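Local coordinates for cystathionine beta-lyases/cystathionine gamma-synthases (Corynebacterium glutamicum, PDB 5X5H), which probably makes L,L-cystathionine and succinate from O-succinyl-L-homoserine and L-cysteine with pyridoxal 5'-phosphate as cofactor, a step of methionine biosynthesis, at residues I147-P152 with A174-D179; A195-H200 with G215-N220; D263-I268 with I365-E370. All coordinates share one frame; numbering follows the deposited sequence.

Contact 1. Residues I147-P152 with A174-D179; sequences IWVETP and AKLVVD. With PLP (pyridoxal-5'-phosphate), chain B.
I147 to E150 pairs in parallel register with L176 to D179, the two strand axes 24° apart. Four backbone bonds alternate between them: I147 N to K175 O, V177 N to I147 O, V149 N to V177 O and D179 N to V149 O. On one face V149 CG2 lies 3.6 Å from L176 CD1, with I147 beside them; branched aliphatic residues suit a strand that a helix covers, here helix 162-167. On the other face the six-membered ring of W148 slants past V177, CZ3 3.4 Å from CG1, while its indole N-H points along the strand toward the carboxylates of E150 and D179. A water lies in the ring plane, accepting from W148 NE1 (2.9 Å) and donating to E150 OE2 (2.6 Å) and D179 OD2 (2.7 Å). CG of D179 is anti to the backbone N (chi1 176°), which carries OD2 to within 2.7 Å of PLP N1, and T181 OG1 holds OD1. E150 OE2 also takes the backbone N-H of Y107. An aspartate facing the pyridine nitrogen is the hallmark of fold-type I PLP enzymes; its negative charge probably favours a protonated N1 and so strengthens the cofactor as an electron sink.

Contact 2. Residues A195-H200 with G215-N220; sequences AHAVLH and GLVVTN
V198 and H200 exchange paired backbone hydrogen bonds with V218 and L216, the mark of antiparallel hydrogen-bonded pairs. V198 N reaches V218 O at 3.0 Å and V218 N returns to V198 O at 2.9 Å; the H200 and L216 pair repeats this, although L216 N to H200 O is more bent, at 146°. CA-H...O contacts fill in between, among them V217 CA to V198 O (3.3 Å) and G215 CA to H200 O (3.2 Å). Beyond the last backbone pair a side chain takes over: T219 OG1, anti to its backbone N (chi1 -175°), donates to H196 O at 3.1 Å and accepts from D221 N. Threonine suits this strand end because its hydroxyl can do both. A water donates to the same H196 O and accepts from N220 N. Among apolar contacts, CG2 of V218 presses against CB of V198 at 3.6 Å. On the reverse face the side chains of L199 and V217 cross at a slant, CD2 of L199 4.0 Å from CG2 of V217, with A197 CB farther along. That face packs against two helices, L199 and V217 on A85 of helix 82-93, A197 and T219 on M224 of helix 222-235; strand 175-179 flanks 197-201, and strand 75-79 flanks 215-219.

Contact 3. Residues D263-I268 with I365-E370; sequences DNAEKI and ISIGIE
N264, on helix 254-273, meets the chain where it leaves strand 362-366, and its side chain bridges to that turn. Its CB comes first, 3.5 Å from I367 CG2. CG, anti to the carbonyl carbon (chi1 -80°), carries the amide past this methyl to the backbone beyond. At the tip ND2 spends both hydrogens on main-chain carbonyls: one bond runs to G368 O at 3.0 Å, nearly straight (164°) and in the amide plane, the other to E370 O at 2.9 Å, more bent (140°) and tilted from that plane. A water lies 2.9 Å from OD1, one of several acceptors competing for it. Asparagine suits the place because one short amide can donate to two carbonyls of the loop that follows the strand, and the double grip restrains its rotation. Beside the amide the contact is apolar. I367 sets CG2 over the helix backbone at A265 N, its CB lies 4.2 Å from A265 CB, and its CD1 reaches I268 CG2 at 4.1 Å. The small alanine lets the helix approach here, while the branched I268 and I367 meet at their tips, crossing at an angle. The carboxylate of E370 bonds S338 and H16 of the third subunit. I306 of strand 305-310 adjoins A265, I268 and I367, and helix 372-384 packs on N264 through I372 and L375 and on I268 through L376.

Along the chain the contacts come in series, contact 1, then 2, then 3. Contacts 1 and 2, with centres 10 Å apart, belong to one seven-stranded mixed sheet: strand 175-179 of the first lies beside strand 197-201 of the second, so 144-150, 175-179, 197-201 and 215-219 form a continuous run. The border between them is joined by probable backbone bonds, such as L176 O to H196 N. This sheet is the core of the cofactor-binding part of the fold. Contact 3 is separate, about 26 and 27 Å from them between centres, in the smaller five-stranded sheet and the helices packed on it, where it also adjoins another subunit of the tetramer.

Contact 1. Residues I147-P152 with A174-D179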
loop_
_atom_site.group_PDB
_atom_site.type_symbol
_atom_site.label_atom_id
_atom_site.label_comp_id
_atom_site.label_asym_id
_atom_site.label_seq_id
_atom_site.Cartn_x
_atom_site.Cartn_y
_atom_site.Cartn_z
ATOM N N ILE A 147 1.817 -38.594 0.093
ATOM C CA ILE A 147 3.239 -38.628 -0.386
ATOM C C ILE A 147 3.580 -37.163 -0.757
ATOM O O ILE A 147 2.876 -36.577 -1.617
ATOM C CB ILE A 147 3.396 -39.542 -1.588
ATOM C CG1 ILE A 147 2.852 -40.966 -1.245
ATOM C CG2 ILE A 147 4.865 -39.610 -2.070
ATOM C CD1 ILE A 147 2.860 -41.875 -2.442
ATOM N N TRP A 148 4.573 -36.607 -0.103
ATOM C CA TRP A 148 4.979 -35.217 -0.260
ATOM C C TRP A 148 6.252 -35.141 -1.080
ATOM O O TRP A 148 7.296 -35.685 -0.628
ATOM C CB TRP A 148 5.193 -34.586 1.103
ATOM C CG TRP A 148 5.394 -33.100 0.979
ATOM C CD1 TRP A 148 6.563 -32.414 0.867
ATOM C CD2 TRP A 148 4.331 -32.149 0.955
ATOM N NE1 TRP A 148 6.296 -31.052 0.811
ATOM C CE2 TRP A 148 4.931 -30.896 0.812
ATOM C CE3 TRP A 148 2.933 -32.250 1.083
ATOM C CZ2 TRP A 148 4.167 -29.716 0.830
ATOM C CZ3 TRP A 148 2.154 -31.042 1.062
ATOM C CH2 TRP A 148 2.812 -29.813 0.959
ATOM N N VAL A 149 6.181 -34.560 -2.255
ATOM C CA VAL A 149 7.317 -34.515 -3.156
ATOM C C VAL A 149 7.712 -33.049 -3.395
ATOM O O VAL A 149 6.803 -32.249 -3.750
ATOM C CB VAL A 149 6.998 -35.234 -4.474
ATOM C CG1 VAL A 149 7.994 -34.898 -5.578
ATOM C CG2 VAL A 149 6.968 -36.786 -4.198
ATOM N N GLU A 150 8.958 -32.683 -3.341
ATOM C CA GLU A 150 9.476 -31.435 -3.858
ATOM C C GLU A 150 10.332 -31.784 -5.015
ATOM O O GLU A 150 11.216 -32.647 -4.879
ATOM C CB GLU A 150 10.419 -30.730 -2.943
ATOM C CG GLU A 150 9.885 -30.016 -1.889
ATOM C CD GLU A 150 10.951 -29.364 -1.026
ATOM O OE1 GLU A 150 12.082 -28.998 -1.425
ATOM O OE2 GLU A 150 10.592 -29.117 0.108
ATOM N N THR A 151 10.234 -31.166 -6.193
ATOM C CA THR A 151 11.172 -31.414 -7.265
ATOM C C THR A 151 11.285 -30.191 -8.167
ATOM O O THR A 151 10.260 -29.714 -8.664
ATOM C CB THR A 151 10.786 -32.692 -8.035
ATOM O OG1 THR A 151 11.763 -32.974 -9.039
ATOM C CG2 THR A 151 9.461 -32.705 -8.731
ATOM N N PRO A 152 12.491 -29.633 -8.341
ATOM C CA PRO A 152 13.730 -29.989 -7.683
ATOM C C PRO A 152 13.672 -29.716 -6.219
ATOM O O PRO A 152 12.988 -28.750 -5.774
ATOM C CB PRO A 152 14.773 -29.076 -8.354
ATOM C CG PRO A 152 14.138 -28.631 -9.682
ATOM C CD PRO A 152 12.644 -28.525 -9.319
ATOM N N ALA A 174 -3.599 -42.999 -0.727
ATOM C CA ALA A 174 -2.552 -41.938 -0.646
ATOM C C ALA A 174 -2.824 -40.911 -1.729
ATOM O O ALA A 174 -3.183 -41.246 -2.820
ATOM C CB ALA A 174 -1.183 -42.494 -0.769
ATOM N N LYS A 175 -2.596 -39.652 -1.383
ATOM C CA LYS A 175 -2.553 -38.575 -2.379
ATOM C C LYS A 175 -1.108 -38.073 -2.581
ATOM O O LYS A 175 -0.421 -37.989 -1.559
ATOM C CB LYS A 175 -3.481 -37.426 -1.980
ATOM C CG LYS A 175 -4.999 -37.842 -2.027
ATOM C CD LYS A 175 -5.831 -36.611 -1.713
ATOM C CE LYS A 175 -7.309 -36.970 -1.451
ATOM N NZ LYS A 175 -7.815 -37.802 -2.523
ATOM N N LEU A 176 -0.748 -37.751 -3.778
ATOM C CA LEU A 176 0.521 -37.126 -4.112
ATOM C C LEU A 176 0.336 -35.607 -4.147
ATOM O O LEU A 176 -0.478 -35.120 -4.980
ATOM C CB LEU A 176 1.060 -37.608 -5.402
ATOM C CG LEU A 176 2.270 -36.936 -6.001
ATOM C CD1 LEU A 176 3.466 -36.996 -5.033
ATOM C CD2 LEU A 176 2.553 -37.417 -7.409
ATOM N N VAL A 177 1.121 -34.928 -3.333
ATOM C CA VAL A 177 1.200 -33.460 -3.376
ATOM C C VAL A 177 2.625 -33.116 -3.776
ATOM O O VAL A 177 3.591 -33.610 -3.229
ATOM C CB VAL A 177 0.822 -32.787 -2.108
ATOM C CG1 VAL A 177 1.081 -31.249 -2.184
ATOM C CG2 VAL A 177 -0.621 -33.162 -1.725
ATOM N N VAL A 178 2.714 -32.231 -4.803
ATOM C CA VAL A 178 4.015 -31.699 -5.267
ATOM C C VAL A 178 4.143 -30.249 -4.807
ATOM O O VAL A 178 3.265 -29.420 -5.148
ATOM C CB VAL A 178 4.266 -31.862 -6.761
ATOM C CG1 VAL A 178 5.498 -31.229 -7.183
ATOM C CG2 VAL A 178 4.235 -33.362 -7.148
ATOM N N ASP A 179 5.216 -29.954 -4.115
ATOM C CA ASP A 179 5.642 -28.570 -3.821
ATOM C C ASP A 179 6.430 -28.118 -5.044
ATOM O O ASP A 179 7.547 -28.593 -5.287
ATOM C CB ASP A 179 6.395 -28.534 -2.536
ATOM C CG ASP A 179 6.968 -27.155 -2.189
ATOM O OD1 ASP A 179 7.044 -26.267 -3.086
ATOM O OD2 ASP A 179 7.435 -27.010 -0.997
HETATM N N1 PLP B . 8.666 -24.855 0.057
HETATM C C2 PLP B . 9.807 -24.510 -0.497
HETATM C C2A PLP B . 10.342 -25.410 -1.559
HETATM C C3 PLP B . 10.354 -23.300 -0.225
HETATM O O3 PLP B . 11.529 -22.871 -0.798
HETATM C C4 PLP B . 9.777 -22.425 0.711
HETATM C C4A PLP B . 10.411 -21.126 1.001
HETATM C C5 PLP B . 8.642 -22.875 1.427
HETATM C C6 PLP B . 8.126 -24.098 1.037
HETATM C C5A PLP B . 7.980 -22.090 2.559
HETATM O O4P PLP B . 7.265 -20.914 2.050
HETATM P P PLP B . 7.141 -19.608 2.939
HETATM O O1P PLP B . 8.547 -19.144 3.263
HETATM O O2P PLP B . 6.354 -18.737 1.980
HETATM O O3P PLP B . 6.323 -19.962 4.183
HETATM O O HOH W 1 8.109 -28.778 0.899
#

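Contact 2. Residues A195-H200 with G215-N220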
loop_
_atom_site.group_PDB
_atom_site.type_symbol
_atom_site.label_atom_id
_atom_site.label_comp_id
_atom_site.label_asym_id
_atom_site.label_seq_id
_atom_site.Cartn_x
_atom_site.Cartn_y
_atom_site.Cartn_z
ATOM N N ALA A 195 -0.229 -35.569 -10.089
ATOM C CA ALA A 195 -0.349 -35.118 -8.743
ATOM C C ALA A 195 -1.811 -34.748 -8.365
ATOM O O ALA A 195 -2.563 -34.291 -9.241
ATOM C CB ALA A 195 0.505 -33.849 -8.596
ATOM N N HIS A 196 -2.188 -34.931 -7.131
ATOM C CA HIS A 196 -3.547 -34.603 -6.636
ATOM C C HIS A 196 -3.692 -33.112 -6.324
ATOM O O HIS A 196 -4.792 -32.529 -6.491
ATOM C CB HIS A 196 -3.982 -35.452 -5.464
ATOM C CG HIS A 196 -4.027 -36.905 -5.798
ATOM N ND1 HIS A 196 -2.939 -37.751 -5.667
ATOM C CD2 HIS A 196 -5.063 -37.668 -6.254
ATOM C CE1 HIS A 196 -3.299 -38.981 -6.073
ATOM N NE2 HIS A 196 -4.586 -38.952 -6.409
ATOM N N ALA A 197 -2.630 -32.519 -5.816
ATOM C CA ALA A 197 -2.623 -31.100 -5.495
ATOM C C ALA A 197 -1.177 -30.608 -5.689
ATOM O O ALA A 197 -0.214 -31.344 -5.679
ATOM C CB ALA A 197 -3.133 -30.820 -4.103
ATOM N N VAL A 198 -1.084 -29.272 -5.832
ATOM C CA VAL A 198 0.204 -28.582 -6.000
ATOM C C VAL A 198 0.255 -27.458 -5.003
ATOM O O VAL A 198 -0.725 -26.715 -4.872
ATOM C CB VAL A 198 0.452 -28.080 -7.430
ATOM C CG1 VAL A 198 1.662 -27.210 -7.541
ATOM C CG2 VAL A 198 0.581 -29.269 -8.374
ATOM N N LEU A 199 1.395 -27.309 -4.346
ATOM C CA LEU A 199 1.670 -26.243 -3.398
ATOM C C LEU A 199 2.715 -25.313 -3.956
ATOM O O LEU A 199 3.752 -25.769 -4.450
ATOM C CB LEU A 199 2.123 -26.866 -2.106
ATOM C CG LEU A 199 2.546 -26.129 -0.806
ATOM C CD1 LEU A 199 3.814 -25.354 -0.941
ATOM C CD2 LEU A 199 1.554 -25.282 -0.202
ATOM N N HIS A 200 2.559 -24.017 -3.709
ATOM C CA HIS A 200 3.556 -23.017 -3.907
ATOM C C HIS A 200 3.795 -22.138 -2.709
ATOM O O HIS A 200 2.837 -21.651 -2.121
ATOM C CB HIS A 200 3.174 -22.012 -5.072
ATOM C CG HIS A 200 3.257 -22.641 -6.385
ATOM N ND1 HIS A 200 2.223 -23.227 -7.088
ATOM C CD2 HIS A 200 4.373 -22.851 -7.094
ATOM C CE1 HIS A 200 2.748 -23.741 -8.207
ATOM N NE2 HIS A 200 4.056 -23.508 -8.190
ATOM N N GLY A 215 1.383 -18.133 0.183
ATOM C CA GLY A 215 1.268 -19.505 -0.305
ATOM C C GLY A 215 0.052 -19.728 -1.103
ATOM O O GLY A 215 -0.879 -18.881 -1.083
ATOM N N LEU A 216 0.006 -20.820 -1.863
ATOM C CA LEU A 216 -1.131 -21.098 -2.665
ATOM C C LEU A 216 -1.209 -22.570 -2.944
ATOM O O LEU A 216 -0.163 -23.208 -3.143
ATOM C CB LEU A 216 -1.073 -20.257 -3.914
ATOM C CG LEU A 216 -2.412 -19.735 -4.550
ATOM C CD1 LEU A 216 -2.238 -18.418 -5.178
ATOM C CD2 LEU A 216 -3.059 -20.763 -5.473
ATOM N N VAL A 217 -2.404 -23.140 -2.978
ATOM C CA VAL A 217 -2.679 -24.548 -3.278
ATOM C C VAL A 217 -3.591 -24.610 -4.441
ATOM O O VAL A 217 -4.615 -23.892 -4.443
ATOM C CB VAL A 217 -3.256 -25.275 -2.100
ATOM C CG1 VAL A 217 -3.493 -26.751 -2.450
ATOM C CG2 VAL A 217 -2.395 -25.179 -0.879
ATOM N N VAL A 218 -3.268 -25.468 -5.438
ATOM C CA VAL A 218 -4.118 -25.666 -6.559
ATOM C C VAL A 218 -4.508 -27.163 -6.722
ATOM O O VAL A 218 -3.747 -28.067 -6.288
ATOM C CB VAL A 218 -3.569 -25.153 -7.866
ATOM C CG1 VAL A 218 -3.269 -23.636 -7.824
ATOM C CG2 VAL A 218 -2.335 -25.891 -8.247
ATOM N N THR A 219 -5.674 -27.408 -7.313
ATOM C CA THR A 219 -6.193 -28.753 -7.509
ATOM C C THR A 219 -7.235 -28.755 -8.571
ATOM O O THR A 219 -7.815 -27.743 -8.845
ATOM C CB THR A 219 -6.725 -29.212 -6.175
ATOM O OG1 THR A 219 -7.172 -30.632 -6.227
ATOM C CG2 THR A 219 -7.900 -28.478 -5.640
ATOM N N ASN A 220 -7.535 -29.973 -9.069
ATOM C CA ASN A 220 -8.742 -30.220 -9.858
ATOM C C ASN A 220 -9.819 -30.906 -9.121
ATOM O O ASN A 220 -10.929 -31.151 -9.715
ATOM C CB ASN A 220 -8.428 -30.938 -11.176
ATOM C CG ASN A 220 -7.658 -30.088 -12.154
ATOM O OD1 ASN A 220 -6.556 -30.476 -12.668
ATOM N ND2 ASN A 220 -8.236 -29.012 -12.489
HETATM O O HOH W 2 -6.449 -32.665 -8.682
#

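Contact 3. Residues D263-I268 with I365-E370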
loop_
_atom_site.group_PDB
_atom_site.type_symbol
_atom_site.label_atom_id
_atom_site.label_comp_id
_atom_site.label_asym_id
_atom_site.label_seq_id
_atom_site.Cartn_x
_atom_site.Cartn_y
_atom_site.Cartn_z
ATOM N N ASP A 263 18.299 -18.694 -18.360
ATOM C CA ASP A 263 19.453 -18.310 -19.218
ATOM C C ASP A 263 20.668 -18.099 -18.330
ATOM O O ASP A 263 21.793 -18.543 -18.677
ATOM C CB ASP A 263 19.173 -17.101 -20.070
ATOM C CG ASP A 263 18.176 -17.351 -21.232
ATOM O OD1 ASP A 263 17.803 -18.483 -21.536
ATOM O OD2 ASP A 263 17.783 -16.265 -21.793
ATOM N N ASN A 264 20.543 -17.327 -17.299
ATOM C CA ASN A 264 21.648 -16.939 -16.458
ATOM C C ASN A 264 22.155 -18.170 -15.704
ATOM O O ASN A 264 23.378 -18.353 -15.606
ATOM C CB ASN A 264 21.203 -15.880 -15.475
ATOM C CG ASN A 264 21.156 -14.492 -16.127
ATOM O OD1 ASN A 264 21.597 -14.238 -17.233
ATOM N ND2 ASN A 264 20.632 -13.493 -15.300
ATOM N N ALA A 265 21.275 -18.934 -15.116
ATOM C CA ALA A 265 21.727 -20.083 -14.296
ATOM C C ALA A 265 22.478 -21.102 -15.204
ATOM O O ALA A 265 23.457 -21.665 -14.682
ATOM C CB ALA A 265 20.588 -20.725 -13.589
ATOM N N GLU A 266 22.010 -21.357 -16.408
ATOM C CA GLU A 266 22.733 -22.302 -17.304
ATOM C C GLU A 266 24.173 -21.809 -17.457
ATOM O O GLU A 266 25.121 -22.664 -17.358
ATOM C CB GLU A 266 22.054 -22.376 -18.643
ATOM C CG GLU A 266 20.745 -23.082 -18.655
ATOM C CD GLU A 266 19.911 -22.852 -19.944
ATOM O OE1 GLU A 266 20.427 -22.179 -20.903
ATOM O OE2 GLU A 266 18.788 -23.392 -20.047
ATOM N N LYS A 267 24.421 -20.553 -17.607
ATOM C CA LYS A 267 25.754 -20.043 -17.853
ATOM C C LYS A 267 26.569 -20.067 -16.608
ATOM O O LYS A 267 27.772 -20.397 -16.596
ATOM C CB LYS A 267 25.755 -18.653 -18.489
ATOM C CG LYS A 267 25.144 -18.673 -19.851
ATOM C CD LYS A 267 24.954 -17.294 -20.415
ATOM C CE LYS A 267 24.103 -17.274 -21.631
ATOM N NZ LYS A 267 23.789 -15.851 -21.909
ATOM N N ILE A 268 26.037 -19.690 -15.456
ATOM C CA ILE A 268 26.783 -19.755 -14.197
ATOM C C ILE A 268 27.092 -21.226 -13.832
ATOM O O ILE A 268 28.235 -21.520 -13.342
ATOM C CB ILE A 268 26.025 -19.075 -13.049
ATOM C CG1 ILE A 268 25.814 -17.588 -13.380
ATOM C CG2 ILE A 268 26.718 -19.334 -11.677
ATOM C CD1 ILE A 268 27.085 -16.811 -13.326
ATOM N N ILE A 365 22.561 -21.039 -4.421
ATOM C CA ILE A 365 22.520 -19.755 -5.109
ATOM C C ILE A 365 21.243 -19.621 -5.873
ATOM O O ILE A 365 20.831 -20.499 -6.628
ATOM C CB ILE A 365 23.677 -19.570 -6.122
ATOM C CG1 ILE A 365 25.041 -19.918 -5.417
ATOM C CG2 ILE A 365 23.712 -18.183 -6.649
ATOM C CD1 ILE A 365 26.181 -19.946 -6.450
ATOM N N SER A 366 20.529 -18.488 -5.609
ATOM C CA SER A 366 19.343 -18.071 -6.405
ATOM C C SER A 366 19.844 -17.056 -7.437
ATOM O O SER A 366 20.129 -15.910 -7.082
ATOM C CB SER A 366 18.292 -17.513 -5.467
ATOM O OG SER A 366 17.144 -17.084 -6.275
ATOM N N ILE A 367 19.960 -17.467 -8.701
ATOM C CA ILE A 367 20.469 -16.660 -9.759
ATOM C C ILE A 367 19.318 -15.747 -10.198
ATOM O O ILE A 367 18.296 -16.294 -10.606
ATOM C CB ILE A 367 21.015 -17.487 -10.916
ATOM C CG1 ILE A 367 22.224 -18.372 -10.464
ATOM C CG2 ILE A 367 21.401 -16.625 -12.107
ATOM C CD1 ILE A 367 23.398 -17.604 -10.116
ATOM N N GLY A 368 19.551 -14.446 -10.093
ATOM C CA GLY A 368 18.541 -13.417 -10.504
ATOM C C GLY A 368 18.604 -13.096 -11.953
ATOM O O GLY A 368 19.147 -13.870 -12.767
ATOM N N ILE A 369 18.089 -11.909 -12.276
ATOM C CA ILE A 369 17.971 -11.451 -13.651
ATOM C C ILE A 369 18.895 -10.370 -14.004
ATOM O O ILE A 369 18.752 -9.679 -15.053
ATOM C CB ILE A 369 16.512 -11.160 -14.125
ATOM C CG1 ILE A 369 15.944 -9.958 -13.379
ATOM C CG2 ILE A 369 15.638 -12.365 -13.930
ATOM C CD1 ILE A 369 14.573 -9.537 -13.894
ATOM N N GLU A 370 19.917 -10.099 -13.199
ATOM C CA GLU A 370 20.988 -9.183 -13.556
ATOM C C GLU A 370 21.709 -9.638 -14.815
ATOM O O GLU A 370 21.556 -10.751 -15.253
ATOM C CB GLU A 370 22.008 -9.008 -12.372
ATOM C CG GLU A 370 21.374 -8.531 -11.042
ATOM C CD GLU A 370 21.084 -9.660 -10.071
ATOM O OE1 GLU A 370 20.851 -10.817 -10.492
ATOM O OE2 GLU A 370 20.967 -9.354 -8.863
HETATM O O HOH W 3 21.789 -11.672 -18.525
#